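Local coordinates for disulfide bond protein A (Staphylococcus aureus, PDB 3BCI) that probably acts as a thiol:disulfide oxidoreductase of the DsbA subfamily, using a redox-active pair of cysteines on a thioredoxin fold in oxidative protein folding, at residues A[15-20]-A[49-54]; A[53-58]-A[137-142]. All blocks are in the same frame, centred on the assembly; numbering follows the deposited sequence.

Interaction 1: A[15-20]-A[49-54]; sequences VVVYGD and YQFVNL
Y18 and V52 run alongside each other on one face of two parallel strands, in the same direction. CD1 of the tyrosine ring comes to 3.5 Å from V52 CB, while its edge receives L54 CD1. A chi1 of -70° puts Y18 CG anti to the carbonyl carbon and beside the backbone N. V16 CG1 lies 3.7 Å above the plane of the Y18 ring, offset toward the rim. Branching at CB suits V52 to its place: CB and CG1 lie against the Y18 ring while CG2 reaches V16 CG1, 3.7 Å away.

On the other face Y49, V17 and F51 pack obliquely. V17 CG2 lies in the plane of the Y49 ring, 3.9 Å from CE1, and V17 CG1 meets F51 CD1. The strands are the parallel pair of a beta-alpha-beta unit, with helix 24-42 as the crossover, as in the thioredoxin fold. Five backbone hydrogen bonds join them, from Q50 N to V15 O through to L54 N on G19 O.

At G19 the F51 ring advances toward the backbone, its CZ 4.0 Å from G19 C; a CB here would be tight against F51 CE1. Beyond it the D20 carboxylate and N53 amide planes stand 65° apart. A water donates to D20 OD1 and accepts from N53 ND2. D20 OD1 also takes the K22 amide, and N53 OD1 that of A55.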
# COMPACT_ATOMS: atom_id res chain seq x y z
N VAL A 15 2.56 -10.90 5.92
CA VAL A 15 3.39 -9.73 6.17
C VAL A 15 2.52 -8.48 6.06
O VAL A 15 1.92 -8.21 5.01
CB VAL A 15 4.54 -9.64 5.15
CG1 VAL A 15 5.37 -8.38 5.41
CG2 VAL A 15 5.42 -10.89 5.24
N VAL A 16 2.45 -7.71 7.14
CA VAL A 16 1.64 -6.49 7.16
C VAL A 16 2.52 -5.27 7.37
O VAL A 16 3.35 -5.22 8.28
CB VAL A 16 0.60 -6.52 8.30
CG1 VAL A 16 -0.26 -5.25 8.24
CG2 VAL A 16 -0.28 -7.76 8.19
N VAL A 17 2.34 -4.28 6.50
CA VAL A 17 3.08 -3.03 6.60
C VAL A 17 2.06 -1.92 6.79
O VAL A 17 1.12 -1.79 6.01
CB VAL A 17 3.91 -2.74 5.32
CG1 VAL A 17 4.47 -1.31 5.36
CG2 VAL A 17 5.07 -3.73 5.22
N TYR A 18 2.24 -1.14 7.86
CA TYR A 18 1.35 -0.02 8.17
C TYR A 18 2.01 1.26 7.70
O TYR A 18 3.20 1.47 7.94
CB TYR A 18 1.12 0.05 9.68
CG TYR A 18 0.27 -1.07 10.23
CD1 TYR A 18 -1.13 -0.98 10.23
CD2 TYR A 18 0.85 -2.21 10.78
CE1 TYR A 18 -1.91 -1.99 10.76
CE2 TYR A 18 0.08 -3.23 11.31
CZ TYR A 18 -1.30 -3.12 11.31
OH TYR A 18 -2.07 -4.10 11.88
N GLY A 19 1.26 2.10 7.01
CA GLY A 19 1.83 3.35 6.53
C GLY A 19 0.85 4.31 5.89
O GLY A 19 -0.35 4.28 6.15
N ASP A 20 1.39 5.18 5.04
CA ASP A 20 0.60 6.18 4.33
C ASP A 20 1.45 6.59 3.14
O ASP A 20 2.66 6.76 3.27
CB ASP A 20 0.37 7.39 5.25
CG ASP A 20 -0.60 8.41 4.66
OD1 ASP A 20 -0.48 8.71 3.45
OD2 ASP A 20 -1.47 8.91 5.39
N TYR A 49 0.94 -10.48 1.41
CA TYR A 49 1.37 -9.13 1.75
C TYR A 49 0.14 -8.25 1.88
O TYR A 49 -0.79 -8.34 1.07
CB TYR A 49 2.29 -8.56 0.66
CG TYR A 49 2.55 -7.08 0.79
CD1 TYR A 49 3.26 -6.56 1.88
CD2 TYR A 49 2.06 -6.18 -0.16
CE1 TYR A 49 3.47 -5.18 2.01
CE2 TYR A 49 2.26 -4.81 -0.04
CZ TYR A 49 2.97 -4.32 1.04
OH TYR A 49 3.18 -2.96 1.14
N GLN A 50 0.12 -7.42 2.92
CA GLN A 50 -0.99 -6.51 3.14
C GLN A 50 -0.47 -5.15 3.56
O GLN A 50 0.35 -5.04 4.48
CB GLN A 50 -1.95 -7.04 4.22
CG GLN A 50 -3.02 -6.02 4.63
CD GLN A 50 -4.06 -6.59 5.59
OE1 GLN A 50 -3.80 -7.56 6.30
NE2 GLN A 50 -5.23 -5.97 5.62
N PHE A 51 -0.94 -4.11 2.88
CA PHE A 51 -0.55 -2.75 3.19
C PHE A 51 -1.76 -2.11 3.85
O PHE A 51 -2.86 -2.11 3.27
CB PHE A 51 -0.18 -1.99 1.91
CG PHE A 51 0.23 -0.55 2.15
CD1 PHE A 51 1.41 -0.26 2.81
CD2 PHE A 51 -0.58 0.50 1.71
CE1 PHE A 51 1.78 1.07 3.04
CE2 PHE A 51 -0.21 1.82 1.93
CZ PHE A 51 0.97 2.11 2.60
N VAL A 52 -1.59 -1.61 5.07
CA VAL A 52 -2.69 -0.97 5.78
C VAL A 52 -2.37 0.52 5.84
O VAL A 52 -1.42 0.93 6.51
CB VAL A 52 -2.84 -1.51 7.22
CG1 VAL A 52 -4.02 -0.83 7.91
CG2 VAL A 52 -3.05 -3.02 7.19
N ASN A 53 -3.17 1.31 5.13
CA ASN A 53 -2.97 2.75 5.03
C ASN A 53 -3.73 3.53 6.10
O ASN A 53 -4.96 3.56 6.09
CB ASN A 53 -3.44 3.21 3.65
CG ASN A 53 -2.92 4.58 3.28
OD1 ASN A 53 -2.82 5.48 4.12
ND2 ASN A 53 -2.60 4.76 2.00
N LEU A 54 -3.00 4.16 7.01
CA LEU A 54 -3.65 4.93 8.07
C LEU A 54 -4.31 6.22 7.56
O LEU A 54 -5.13 6.82 8.25
CB LEU A 54 -2.65 5.26 9.20
CG LEU A 54 -2.41 4.18 10.26
CD1 LEU A 54 -1.62 3.02 9.66
CD2 LEU A 54 -1.65 4.79 11.44
O HOH W 1 -2.32 7.69 1.38

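Interaction 2: A[53-58]-A[137-142]; sequences NLAFLG and KDKKIA
D138 reaches from helix 130-144 to the backbone of N53, where strand 48-53 of the thioredoxin fold gives way to a loop. This is the one direct hydrogen bond of the contact: N53 N donates to D138 OD2 at 2.9 Å, nearly straight at 170°. The amide meets the oxygen from above the carboxylate plane, 53° out of it. OD2 has a second donor, H69 NE2, so two bonds grip one buried oxygen; if the histidine is protonated, its charge would help to stabilise the carboxylate. The helix passes so close that D138 CB lies 3.3 Å from N53 O, and from there the one-carbon reach of aspartate suits the place, bringing OD2 to N53 N.

A second polar element lies within the loop itself. The bond that N53 OD1 accepts, from the amide two residues on, makes an Asx turn at the point where the strand ends, for which the short amide side chain of asparagine is well suited. It is bent, 144° at the hydrogen, with the donor tilted somewhat from the plane of the side-chain carbonyl.

The apolar part is small. L54 sets CG and CD1 against A142 CB, each at 3.6 Å; alanine, ending at CB, lets the branched leucine come close to the helix.

K139 contributes both aliphatic and charged parts. Its CG and CE pass near the carbonyl oxygen of L54, with CE at 3.6 Å, and CE also lies near A55 O. The exposed ammonium group reaches the loop through solvent: a water accepts from K139 NZ at 2.8 Å and donates to A55 O at 3.2 Å.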
# COMPACT_ATOMS: atom_id res chain seq x y z
N ASN A 53 -3.17 1.31 5.13
CA ASN A 53 -2.97 2.75 5.03
C ASN A 53 -3.73 3.53 6.10
O ASN A 53 -4.96 3.56 6.09
CB ASN A 53 -3.44 3.21 3.65
CG ASN A 53 -2.92 4.58 3.28
OD1 ASN A 53 -2.82 5.48 4.12
ND2 ASN A 53 -2.60 4.76 2.00
N LEU A 54 -3.00 4.16 7.01
CA LEU A 54 -3.65 4.93 8.07
C LEU A 54 -4.31 6.22 7.56
O LEU A 54 -5.13 6.82 8.25
CB LEU A 54 -2.65 5.26 9.20
CG LEU A 54 -2.41 4.18 10.26
CD1 LEU A 54 -1.62 3.02 9.66
CD2 LEU A 54 -1.65 4.79 11.44
N ALA A 55 -3.95 6.64 6.34
CA ALA A 55 -4.50 7.85 5.72
C ALA A 55 -4.63 8.96 6.75
O ALA A 55 -5.72 9.50 6.96
CB ALA A 55 -5.86 7.55 5.11
N PHE A 56 -3.52 9.32 7.39
CA PHE A 56 -3.53 10.33 8.44
C PHE A 56 -2.79 11.63 8.14
O PHE A 56 -2.76 12.52 8.98
CB PHE A 56 -2.93 9.72 9.71
CG PHE A 56 -1.44 9.48 9.63
CD1 PHE A 56 -0.55 10.37 10.23
CD2 PHE A 56 -0.94 8.38 8.95
CE1 PHE A 56 0.84 10.16 10.14
CE2 PHE A 56 0.44 8.16 8.86
CZ PHE A 56 1.33 9.05 9.45
N LEU A 57 -2.22 11.75 6.94
CA LEU A 57 -1.47 12.95 6.61
C LEU A 57 -2.16 13.96 5.69
O LEU A 57 -1.51 14.63 4.89
CB LEU A 57 -0.11 12.55 6.02
CG LEU A 57 0.79 11.85 7.05
CD1 LEU A 57 2.06 11.34 6.38
CD2 LEU A 57 1.13 12.84 8.17
N GLY A 58 -3.48 14.08 5.81
CA GLY A 58 -4.19 15.03 4.97
C GLY A 58 -5.45 14.44 4.36
O GLY A 58 -5.58 13.22 4.25
N LYS A 137 -11.81 0.99 6.21
CA LYS A 137 -11.51 -0.13 7.09
C LYS A 137 -10.05 -0.15 7.53
O LYS A 137 -9.75 -0.50 8.67
CB LYS A 137 -11.86 -1.45 6.39
CG LYS A 137 -11.81 -2.67 7.31
CD LYS A 137 -12.04 -3.96 6.54
CE LYS A 137 -12.08 -5.16 7.49
NZ LYS A 137 -12.20 -6.46 6.76
N ASP A 138 -9.15 0.24 6.63
CA ASP A 138 -7.72 0.27 6.96
C ASP A 138 -7.46 1.10 8.22
O ASP A 138 -6.62 0.76 9.05
CB ASP A 138 -6.92 0.87 5.81
CG ASP A 138 -6.37 -0.19 4.87
OD1 ASP A 138 -6.76 -1.37 4.99
OD2 ASP A 138 -5.55 0.18 4.00
N LYS A 139 -8.19 2.21 8.37
CA LYS A 139 -7.99 3.05 9.54
C LYS A 139 -8.44 2.32 10.80
O LYS A 139 -7.82 2.44 11.85
CB LYS A 139 -8.76 4.35 9.39
CG LYS A 139 -8.47 5.07 8.09
CD LYS A 139 -9.35 6.29 7.94
CE LYS A 139 -8.69 7.49 8.56
NZ LYS A 139 -9.70 8.53 8.92
N LYS A 140 -9.53 1.56 10.68
CA LYS A 140 -10.06 0.80 11.81
C LYS A 140 -9.09 -0.33 12.17
O LYS A 140 -8.88 -0.63 13.34
CB LYS A 140 -11.43 0.22 11.44
CG LYS A 140 -12.09 -0.58 12.56
CD LYS A 140 -13.45 -1.10 12.13
CE LYS A 140 -14.11 -1.90 13.24
NZ LYS A 140 -13.29 -3.08 13.63
N ILE A 141 -8.50 -0.96 11.15
CA ILE A 141 -7.55 -2.04 11.39
C ILE A 141 -6.36 -1.53 12.21
O ILE A 141 -5.98 -2.13 13.21
CB ILE A 141 -7.04 -2.64 10.06
CG1 ILE A 141 -8.19 -3.37 9.35
CG2 ILE A 141 -5.87 -3.60 10.33
CD1 ILE A 141 -7.84 -3.88 7.96
N ALA A 142 -5.80 -0.40 11.78
CA ALA A 142 -4.66 0.19 12.47
C ALA A 142 -5.01 0.59 13.90
O ALA A 142 -4.19 0.46 14.81
CB ALA A 142 -4.17 1.41 11.70
O HOH W 2 -8.87 9.87 6.61

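How the interactions relate
The two contacts adjoin, with centres about 9 Å apart, and share N53 and L54. Along the chain, strand 14-19 comes first, then strand 48-53, whose end opens the loop 53-58; segment 137-142, on helix 130-144, follows 79 residues after the end of 53-58. Interaction 1 thus builds part of the central sheet, while interaction 2 joins the exit of its outermost strand 48-53 to that helix. They also touch directly: D20 OD2 probably accepts a hydrogen bond from F56 N at 2.9 Å, and V52 CG1 packs on D138 O. G19 touches the redox-active CxxC pair, C23 and C26, at the start of helix 24-42, and L54 lies near it without touching.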